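Long-range contacts in novel immune-type receptor 11 (Ictalurus punctatus, PDB 2QTE), which probably serves as an immune-type cell-surface receptor of the bony fish NITR family, one receptor of which mediates allogeneic recognition: residues 9-14 with 81-86; 25-30 with 93-98; 32-37 with 74-79. The protein carries 1 engineered substitution. One frame throughout, in Å; residues are numbered along the deposited sequence.

Contact 1: 9-14 with 81-86; sequences KTVKRG and IGARED
Arg-13 and Arg-84 run side by side and point the same way, although both carry positive charge. Arg-13 has CG anti to its backbone N (chi1 -179°), and the chain then bends at chi2. CG passes Ala-83 O at van der Waals range; CD lies closer, 3.5 Å from Ala-83 O, and also brushes Arg-84 CA. NE then reaches 3.8 Å from Arg-84 CB, the methylene that sits over one face of the Arg-13 guanidinium, displaced toward its rim; CZ lies by the same CB. At the tip, NH2 of Arg-13 neighbours NE and NH2 of Arg-84, while NH1, also near Ala-83 O, comes within 3.8 Å of NH2 of Arg-84, with the two guanidinium planes turned 49° from each other. Such like charges should repel, and exposure to solvent probably eases the cost; arginine suits the place because its long aliphatic part can cover backbone while the charged end stays at the surface.

In the backbone, Gly-14 N donates to Ala-83 O over 2.8 Å, a nearly straight bond (166° at the hydrogen) that uses a lone pair in the carbonyl plane. Arg-13 CA adds a CH-O contact to the same oxygen. Gly-14 and Gly-82 pass with CA atoms 3.9 Å apart, and both have positive phi, a conformation glycine adopts readily. The small Ala-83 places CB 4.2 Å from CG2 of Val-11; these two buried residues also meet Phe-111. Asp-87 accepts a hydrogen bond from Arg-84 N. The arrangement is that of one end of an immunoglobulin V-type sandwich, where the turn following strand 7-10 packs against the connection between strands 76-80 and 89-97, the E-F loop.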
loop_
_atom_site.group_PDB
_atom_site.type_symbol
_atom_site.label_atom_id
_atom_site.label_comp_id
_atom_site.label_asym_id
_atom_site.label_seq_id
_atom_site.Cartn_x
_atom_site.Cartn_y
_atom_site.Cartn_z
ATOM N N LYS A 9 13.784 1.777 -10.809
ATOM C CA LYS A 9 14.061 1.210 -12.129
ATOM C C LYS A 9 13.687 2.244 -13.165
ATOM O O LYS A 9 12.539 2.709 -13.203
ATOM C CB LYS A 9 13.261 -0.068 -12.337
ATOM C CG LYS A 9 13.906 -1.298 -11.689
ATOM C CD LYS A 9 13.762 -2.559 -12.538
ATOM C CE LYS A 9 14.323 -3.799 -11.805
ATOM N NZ LYS A 9 15.734 -4.162 -12.184
ATOM N N THR A 10 14.677 2.638 -13.962
ATOM C CA THR A 10 14.485 3.630 -15.013
ATOM C C THR A 10 14.559 2.935 -16.337
ATOM O O THR A 10 15.534 2.271 -16.629
ATOM C CB THR A 10 15.556 4.709 -14.973
ATOM O OG1 THR A 10 15.694 5.189 -13.633
ATOM C CG2 THR A 10 15.174 5.855 -15.891
ATOM N N VAL A 11 13.505 3.072 -17.128
ATOM C CA VAL A 11 13.366 2.350 -18.367
ATOM C C VAL A 11 12.951 3.328 -19.468
ATOM O O VAL A 11 12.422 4.402 -19.176
ATOM C CB VAL A 11 12.306 1.204 -18.259
ATOM C CG1 VAL A 11 12.662 0.206 -17.136
ATOM C CG2 VAL A 11 10.876 1.767 -18.078
ATOM N N LYS A 12 13.210 2.956 -20.727
ATOM C CA LYS A 12 12.623 3.657 -21.885
ATOM C C LYS A 12 11.375 2.927 -22.442
ATOM O O LYS A 12 11.209 1.715 -22.249
ATOM C CB LYS A 12 13.672 3.797 -22.985
ATOM C CG LYS A 12 14.987 4.391 -22.483
ATOM C CD LYS A 12 16.062 4.395 -23.517
ATOM C CE LYS A 12 17.136 5.466 -23.164
ATOM N NZ LYS A 12 18.144 4.885 -22.236
ATOM N N ARG A 13 10.506 3.675 -23.137
ATOM C CA ARG A 13 9.421 3.123 -23.911
ATOM C C ARG A 13 9.895 1.875 -24.678
ATOM O O ARG A 13 10.928 1.901 -25.343
ATOM C CB ARG A 13 8.896 4.199 -24.887
ATOM C CG ARG A 13 7.720 3.806 -25.787
ATOM C CD ARG A 13 6.426 3.690 -24.988
ATOM N NE ARG A 13 5.203 3.586 -25.800
ATOM C CZ ARG A 13 4.772 2.483 -26.418
ATOM N NH1 ARG A 13 5.468 1.351 -26.364
ATOM N NH2 ARG A 13 3.636 2.512 -27.109
ATOM N N GLY A 14 9.167 0.776 -24.517
ATOM C CA GLY A 14 9.421 -0.431 -25.276
ATOM C C GLY A 14 10.439 -1.360 -24.667
ATOM O O GLY A 14 10.705 -2.414 -25.229
ATOM N N ILE A 81 6.686 -6.916 -20.952
ATOM C CA ILE A 81 7.408 -6.917 -22.225
ATOM C C ILE A 81 6.920 -5.657 -22.974
ATOM O O ILE A 81 5.727 -5.502 -23.209
ATOM C CB ILE A 81 7.342 -8.291 -22.998
ATOM C CG1 ILE A 81 8.207 -9.356 -22.257
ATOM C CG2 ILE A 81 7.981 -8.186 -24.438
ATOM C CD1 ILE A 81 7.907 -10.806 -22.635
ATOM N N GLY A 82 7.816 -4.747 -23.314
ATOM C CA GLY A 82 7.403 -3.534 -24.054
ATOM C C GLY A 82 6.739 -2.468 -23.206
ATOM O O GLY A 82 5.572 -2.129 -23.434
ATOM N N ALA A 83 7.486 -1.924 -22.233
ATOM C CA ALA A 83 6.990 -0.871 -21.288
ATOM C C ALA A 83 6.364 0.372 -21.951
ATOM O O ALA A 83 6.848 0.840 -23.007
ATOM C CB ALA A 83 8.133 -0.453 -20.363
ATOM N N ARG A 84 5.281 0.887 -21.374
ATOM C CA ARG A 84 4.749 2.163 -21.852
ATOM C C ARG A 84 4.589 3.163 -20.715
ATOM O O ARG A 84 4.559 2.776 -19.525
ATOM C CB ARG A 84 3.501 2.035 -22.730
ATOM C CG ARG A 84 2.197 1.507 -22.135
ATOM C CD ARG A 84 1.284 0.922 -23.280
ATOM N NE ARG A 84 2.092 0.223 -24.306
ATOM C CZ ARG A 84 1.623 -0.538 -25.306
ATOM N NH1 ARG A 84 0.319 -0.787 -25.466
ATOM N NH2 ARG A 84 2.487 -1.069 -26.146
ATOM N N GLU A 85 4.539 4.451 -21.083
ATOM C CA GLU A 85 4.491 5.517 -20.072
ATOM C C GLU A 85 3.536 5.205 -18.897
ATOM O O GLU A 85 3.888 5.392 -17.730
ATOM C CB GLU A 85 4.065 6.821 -20.719
ATOM C CG GLU A 85 5.142 7.409 -21.627
ATOM C CD GLU A 85 4.772 8.806 -22.065
ATOM O OE1 GLU A 85 4.547 9.651 -21.162
ATOM O OE2 GLU A 85 4.664 9.035 -23.300
ATOM N N ASP A 86 2.348 4.710 -19.187
ATOM C CA ASP A 86 1.362 4.496 -18.114
ATOM C C ASP A 86 1.684 3.292 -17.202
ATOM O O ASP A 86 0.962 3.025 -16.218
ATOM C CB ASP A 86 -0.028 4.366 -18.693
ATOM C CG ASP A 86 -0.422 5.569 -19.500
ATOM O OD1 ASP A 86 -0.463 5.438 -20.726
ATOM O OD2 ASP A 86 -0.651 6.653 -18.921
#

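Contact 2: 25-30 with 93-98; sequences KVTNKD and CGEVEG. Engineered in segment 25-30: Asp-30 (natural residue Asn).
The loop that in a V-type immunoglobulin domain corresponds to CDR1 is held here by Glu-95, on the strand that leads into the CDR3-like turn. Glu-95 sends CG anti to its backbone N (chi1 -166°), and the chain stays extended beyond it, carrying the carboxylate to the backbone of 25-30. Thr-27 N donates to Glu-95 OE1 at 3.1 Å, on the syn side and 20° out of the carboxylate plane, with a weak second bond to OE2. Asn-28 N meets Glu-95 OE2 at 3.0 Å from above that plane. Two successive amides thus grip both oxygens, and a glutamate is long enough to span the gap from strand to loop.

The Val-26 and Glu-95 side chains cross obliquely, Val-26 CG1 coming 3.5 Å from Glu-95 OE1. Water 1 donates to OE1 and is bonded to Thr-27 OG1 at 2.7 Å; water 2 also donates to OE1, at 2.8 Å. The buried acid therefore has several donors, which would favour its ionised form. Farther out, Thr-27 OG1 lies 4.0 Å from OE2 of Glu-97. The loop bridges strands 17-19 and 32-37, with Val-26 touching Leu-32; strand 89-97 pairs with 32-37 and 100-110, and its Val-96 packs on Ile-99 of the second subunit.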
loop_
_atom_site.group_PDB
_atom_site.type_symbol
_atom_site.label_atom_id
_atom_site.label_comp_id
_atom_site.label_asym_id
_atom_site.label_seq_id
_atom_site.Cartn_x
_atom_site.Cartn_y
_atom_site.Cartn_z
ATOM N N LYS A 25 10.591 -16.413 2.186
ATOM C CA LYS A 25 9.896 -16.152 3.448
ATOM C C LYS A 25 8.484 -15.633 3.215
ATOM O O LYS A 25 8.185 -14.450 3.458
ATOM C CB LYS A 25 10.696 -15.183 4.320
ATOM C CG LYS A 25 11.349 -14.034 3.536
ATOM C CD LYS A 25 12.366 -14.545 2.506
ATOM C CE LYS A 25 12.636 -13.528 1.438
ATOM N NZ LYS A 25 13.567 -12.475 1.920
ATOM N N VAL A 26 7.626 -16.517 2.723
ATOM C CA VAL A 26 6.204 -16.257 2.668
ATOM C C VAL A 26 5.515 -17.253 3.596
ATOM O O VAL A 26 5.736 -18.451 3.489
ATOM C CB VAL A 26 5.664 -16.395 1.222
ATOM C CG1 VAL A 26 4.136 -16.368 1.204
ATOM C CG2 VAL A 26 6.245 -15.309 0.320
ATOM N N THR A 27 4.668 -16.778 4.495
ATOM C CA THR A 27 3.991 -17.691 5.423
ATOM C C THR A 27 2.865 -18.504 4.734
ATOM O O THR A 27 2.778 -19.739 4.868
ATOM C CB THR A 27 3.439 -16.927 6.653
ATOM O OG1 THR A 27 4.409 -15.965 7.109
ATOM C CG2 THR A 27 3.102 -17.891 7.775
ATOM N N ASN A 28 2.015 -17.801 3.992
ATOM C CA ASN A 28 0.866 -18.394 3.318
ATOM C C ASN A 28 0.889 -17.888 1.873
ATOM O O ASN A 28 0.319 -16.840 1.576
ATOM C CB ASN A 28 -0.399 -17.937 4.043
ATOM C CG ASN A 28 -1.618 -18.743 3.688
ATOM O OD1 ASN A 28 -1.950 -18.897 2.521
ATOM N ND2 ASN A 28 -2.330 -19.230 4.713
ATOM N N LYS A 29 1.569 -18.629 0.991
ATOM C CA LYS A 29 1.700 -18.270 -0.446
ATOM C C LYS A 29 0.438 -17.641 -0.959
ATOM O O LYS A 29 0.474 -16.742 -1.787
ATOM C CB LYS A 29 2.057 -19.495 -1.300
ATOM C CG LYS A 29 3.491 -19.525 -1.816
ATOM C CD LYS A 29 4.462 -20.175 -0.849
ATOM C CE LYS A 29 5.803 -20.421 -1.519
ATOM N NZ LYS A 29 5.745 -21.400 -2.658
ATOM N N ASP A 30 -0.679 -18.096 -0.419
ATOM C CA ASP A 30 -1.984 -17.706 -0.887
ATOM C C ASP A 30 -2.417 -16.271 -0.590
ATOM O O ASP A 30 -3.325 -15.796 -1.241
ATOM C CB ASP A 30 -3.037 -18.687 -0.361
ATOM C CG ASP A 30 -2.646 -20.160 -0.590
ATOM O OD1 ASP A 30 -1.794 -20.452 -1.484
ATOM O OD2 ASP A 30 -3.215 -21.013 0.145
ATOM N N CYS A 93 5.196 -5.548 -3.166
ATOM C CA CYS A 93 4.912 -6.942 -2.978
ATOM C C CYS A 93 4.642 -7.133 -1.506
ATOM O O CYS A 93 5.418 -6.735 -0.683
ATOM C CB CYS A 93 6.108 -7.779 -3.412
ATOM S SG CYS A 93 5.781 -9.511 -3.471
ATOM N N GLY A 94 3.525 -7.729 -1.181
ATOM C CA GLY A 94 3.158 -7.926 0.193
ATOM C C GLY A 94 2.332 -9.145 0.463
ATOM O O GLY A 94 1.704 -9.739 -0.428
ATOM N N GLU A 95 2.294 -9.497 1.730
ATOM C CA GLU A 95 1.550 -10.654 2.174
ATOM C C GLU A 95 0.550 -10.267 3.267
ATOM O O GLU A 95 0.945 -9.633 4.231
ATOM C CB GLU A 95 2.576 -11.659 2.705
ATOM C CG GLU A 95 2.007 -13.010 2.890
ATOM C CD GLU A 95 2.917 -13.950 3.646
ATOM O OE1 GLU A 95 4.154 -13.822 3.562
ATOM O OE2 GLU A 95 2.351 -14.822 4.321
ATOM N N VAL A 96 -0.742 -10.596 3.102
ATOM C CA VAL A 96 -1.759 -10.372 4.158
ATOM C C VAL A 96 -1.514 -11.374 5.292
ATOM O O VAL A 96 -1.417 -12.572 5.049
ATOM C CB VAL A 96 -3.226 -10.454 3.653
ATOM C CG1 VAL A 96 -4.246 -10.657 4.811
ATOM C CG2 VAL A 96 -3.587 -9.232 2.832
ATOM N N GLU A 97 -1.372 -10.852 6.511
ATOM C CA GLU A 97 -1.141 -11.672 7.710
ATOM C C GLU A 97 -2.051 -11.224 8.845
ATOM O O GLU A 97 -1.736 -10.310 9.555
ATOM C CB GLU A 97 0.319 -11.575 8.134
ATOM C CG GLU A 97 1.035 -12.935 8.188
ATOM C CD GLU A 97 1.065 -13.570 9.575
ATOM O OE1 GLU A 97 0.399 -13.040 10.502
ATOM O OE2 GLU A 97 1.772 -14.597 9.743
ATOM N N GLY A 98 -3.200 -11.868 8.986
ATOM C CA GLY A 98 -4.182 -11.456 9.971
ATOM C C GLY A 98 -4.964 -10.280 9.435
ATOM O O GLY A 98 -5.415 -10.308 8.292
HETATM O O HOH W 1 6.302 -14.914 5.514
HETATM O O HOH W 2 6.046 -11.991 2.532
#

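Contact 3: 32-37 with 74-79; sequences LAWYRQ and QKFDLN
Trp-34 and Phe-76 point at each other's strands across the sandwich; Trp-34 has CG anti to its carbonyl carbon (chi1 -87°), Phe-76 has CG anti to its backbone N (chi1 -173°). This is the classic core of an immunoglobulin sandwich, a strand-C tryptophan packed by the B-F disulfide of Cys-21 with Cys-93. Trp-34 lies on strand 32-37 (strand C), and strand 76-79 (strand E) faces it from the other sheet, 8.8 Å away between the short axes.

The two aromatic side chains slide past each other in opposite directions. The five-membered ring of Trp-34 and the Phe-76 ring are nearly parallel but shifted so far that they barely overlap, with centroids 5.1 Å apart. CD1 of Trp-34 comes 3.5 Å from CE2 of Phe-76. Leu-32 and Phe-76 approach tip to tip: CD2 of Leu-32 stands over one face of the phenyl ring in a CH-pi contact, 4.0 Å from its centroid. Leucine suits both flanking places: Leu-32 offers that methyl to the phenyl face, and Leu-78 lays its CB methylene on the indole, toward the rim, with its CD2 beside Trp-34 CD2 and CG. Asp-77 turns away from this core, its OD1 accepting from Cys-21 N.

Tryptophan brings a donor as well as bulk into this buried layer: Trp-34 NE1 gives its hydrogen to Phe-76 O over 2.8 Å, with the oxygen near the indole plane and the donor tilted 28° from the carbonyl plane.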
loop_
_atom_site.group_PDB
_atom_site.type_symbol
_atom_site.label_atom_id
_atom_site.label_comp_id
_atom_site.label_asym_id
_atom_site.label_seq_id
_atom_site.Cartn_x
_atom_site.Cartn_y
_atom_site.Cartn_z
ATOM N N LEU A 32 -0.325 -13.699 -0.886
ATOM C CA LEU A 32 0.748 -12.925 -1.462
ATOM C C LEU A 32 0.333 -12.320 -2.814
ATOM O O LEU A 32 -0.359 -12.977 -3.615
ATOM C CB LEU A 32 1.967 -13.798 -1.592
ATOM C CG LEU A 32 3.197 -13.223 -2.232
ATOM C CD1 LEU A 32 3.902 -12.222 -1.324
ATOM C CD2 LEU A 32 4.101 -14.378 -2.576
ATOM N N ALA A 33 0.711 -11.054 -3.023
ATOM C CA ALA A 33 0.192 -10.293 -4.139
ATOM C C ALA A 33 1.048 -9.082 -4.390
ATOM O O ALA A 33 1.747 -8.608 -3.490
ATOM C CB ALA A 33 -1.262 -9.836 -3.828
ATOM N N TRP A 34 0.952 -8.528 -5.599
ATOM C CA TRP A 34 1.625 -7.308 -5.916
ATOM C C TRP A 34 0.547 -6.250 -5.940
ATOM O O TRP A 34 -0.564 -6.502 -6.406
ATOM C CB TRP A 34 2.240 -7.386 -7.328
ATOM C CG TRP A 34 3.615 -7.975 -7.420
ATOM C CD1 TRP A 34 3.940 -9.246 -7.754
ATOM C CD2 TRP A 34 4.861 -7.281 -7.201
ATOM N NE1 TRP A 34 5.321 -9.405 -7.738
ATOM C CE2 TRP A 34 5.898 -8.211 -7.395
ATOM C CE3 TRP A 34 5.188 -5.973 -6.848
ATOM C CZ2 TRP A 34 7.230 -7.864 -7.289
ATOM C CZ3 TRP A 34 6.517 -5.626 -6.714
ATOM C CH2 TRP A 34 7.522 -6.576 -6.909
ATOM N N TYR A 35 0.841 -5.079 -5.391
ATOM C CA TYR A 35 -0.128 -3.989 -5.429
ATOM C C TYR A 35 0.508 -2.960 -6.302
ATOM O O TYR A 35 1.703 -2.873 -6.325
ATOM C CB TYR A 35 -0.353 -3.416 -4.025
ATOM C CG TYR A 35 -1.161 -4.358 -3.212
ATOM C CD1 TYR A 35 -0.624 -5.589 -2.800
ATOM C CD2 TYR A 35 -2.470 -4.074 -2.902
ATOM C CE1 TYR A 35 -1.385 -6.483 -2.083
ATOM C CE2 TYR A 35 -3.248 -4.974 -2.201
ATOM C CZ TYR A 35 -2.680 -6.167 -1.802
ATOM O OH TYR A 35 -3.446 -7.036 -1.113
ATOM N N ARG A 36 -0.302 -2.138 -6.961
ATOM C CA ARG A 36 0.220 -1.146 -7.866
ATOM C C ARG A 36 -0.376 0.212 -7.486
ATOM O O ARG A 36 -1.599 0.300 -7.241
ATOM C CB ARG A 36 -0.205 -1.529 -9.283
ATOM C CG ARG A 36 0.162 -0.555 -10.372
ATOM C CD ARG A 36 -0.440 -1.055 -11.731
ATOM N NE ARG A 36 -0.130 -0.096 -12.802
ATOM C CZ ARG A 36 -0.308 -0.343 -14.101
ATOM N NH1 ARG A 36 -0.819 -1.494 -14.483
ATOM N NH2 ARG A 36 0.000 0.588 -15.024
ATOM N N GLN A 37 0.466 1.264 -7.444
ATOM C CA GLN A 37 -0.036 2.598 -7.177
ATOM C C GLN A 37 0.422 3.488 -8.306
ATOM O O GLN A 37 1.620 3.719 -8.438
ATOM C CB GLN A 37 0.564 3.169 -5.879
ATOM C CG GLN A 37 -0.091 4.500 -5.461
ATOM C CD GLN A 37 0.765 5.321 -4.549
ATOM O OE1 GLN A 37 1.865 4.906 -4.200
ATOM N NE2 GLN A 37 0.275 6.511 -4.170
ATOM N N GLN A 74 11.167 -19.761 -5.349
ATOM C CA GLN A 74 12.066 -18.708 -4.943
ATOM C C GLN A 74 11.594 -17.335 -5.384
ATOM O O GLN A 74 12.007 -16.334 -4.793
ATOM C CB GLN A 74 13.495 -18.991 -5.419
ATOM C CG GLN A 74 14.133 -20.275 -4.773
ATOM C CD GLN A 74 13.907 -21.550 -5.604
ATOM O OE1 GLN A 74 12.880 -22.235 -5.480
ATOM N NE2 GLN A 74 14.875 -21.864 -6.461
ATOM N N LYS A 75 10.710 -17.281 -6.382
ATOM C CA LYS A 75 10.430 -16.024 -7.079
ATOM C C LYS A 75 8.967 -15.698 -7.168
ATOM O O LYS A 75 8.133 -16.576 -7.359
ATOM C CB LYS A 75 10.977 -16.085 -8.512
ATOM C CG LYS A 75 12.479 -16.165 -8.614
ATOM C CD LYS A 75 12.928 -16.213 -10.058
ATOM C CE LYS A 75 14.420 -16.382 -10.137
ATOM N NZ LYS A 75 14.971 -15.853 -11.418
ATOM N N PHE A 76 8.642 -14.422 -7.063
ATOM C CA PHE A 76 7.309 -13.999 -7.369
ATOM C C PHE A 76 7.500 -12.702 -8.142
ATOM O O PHE A 76 7.116 -11.612 -7.679
ATOM C CB PHE A 76 6.553 -13.833 -6.060
ATOM C CG PHE A 76 5.091 -13.546 -6.216
ATOM C CD1 PHE A 76 4.234 -14.482 -6.791
ATOM C CD2 PHE A 76 4.550 -12.350 -5.752
ATOM C CE1 PHE A 76 2.891 -14.226 -6.939
ATOM C CE2 PHE A 76 3.191 -12.096 -5.906
ATOM C CZ PHE A 76 2.359 -13.024 -6.490
ATOM N N ASP A 77 8.154 -12.808 -9.293
ATOM C CA ASP A 77 8.613 -11.586 -10.003
ATOM C C ASP A 77 7.649 -11.168 -11.098
ATOM O O ASP A 77 7.157 -11.998 -11.830
ATOM C CB ASP A 77 9.985 -11.783 -10.607
ATOM C CG ASP A 77 11.015 -12.303 -9.601
ATOM O OD1 ASP A 77 10.801 -12.169 -8.368
ATOM O OD2 ASP A 77 12.059 -12.793 -10.060
ATOM N N LEU A 78 7.454 -9.859 -11.241
ATOM C CA LEU A 78 6.518 -9.316 -12.197
ATOM C C LEU A 78 7.306 -8.861 -13.460
ATOM O O LEU A 78 8.272 -8.145 -13.326
ATOM C CB LEU A 78 5.816 -8.145 -11.494
ATOM C CG LEU A 78 4.694 -7.351 -12.162
ATOM C CD1 LEU A 78 3.540 -8.244 -12.558
ATOM C CD2 LEU A 78 4.255 -6.264 -11.170
ATOM N N ASN A 79 6.922 -9.288 -14.664
ATOM C CA ASN A 79 7.594 -8.846 -15.889
ATOM C C ASN A 79 6.654 -7.980 -16.738
ATOM O O ASN A 79 5.441 -8.141 -16.678
ATOM C CB ASN A 79 7.971 -10.022 -16.745
ATOM C CG ASN A 79 8.549 -11.163 -15.949
ATOM O OD1 ASN A 79 9.570 -10.976 -15.304
ATOM N ND2 ASN A 79 7.918 -12.337 -15.992
#

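Contact 3 occupies the middle of the domain, its centre about 3 Å from the centre of the chain, while contacts 1 and 2 lie on opposite sides of that centre, about 28 Å apart between their own centres. Contact 2 adjoins contact 3 directly: strands 89-97 and 32-37 are neighbours in one sheet, Gly-94 N lies 3.0 Å from Ala-33 O, and Val-26 CG2 rests 3.7 Å from Leu-32 CD2. Toward contact 1 the link is thinner, an approach of Arg-36 NH2 to Asp-86 O at 2.9 Å. Contacts 2 and 3 also reach the second subunit; contact 1 touches no other chain of the assembly.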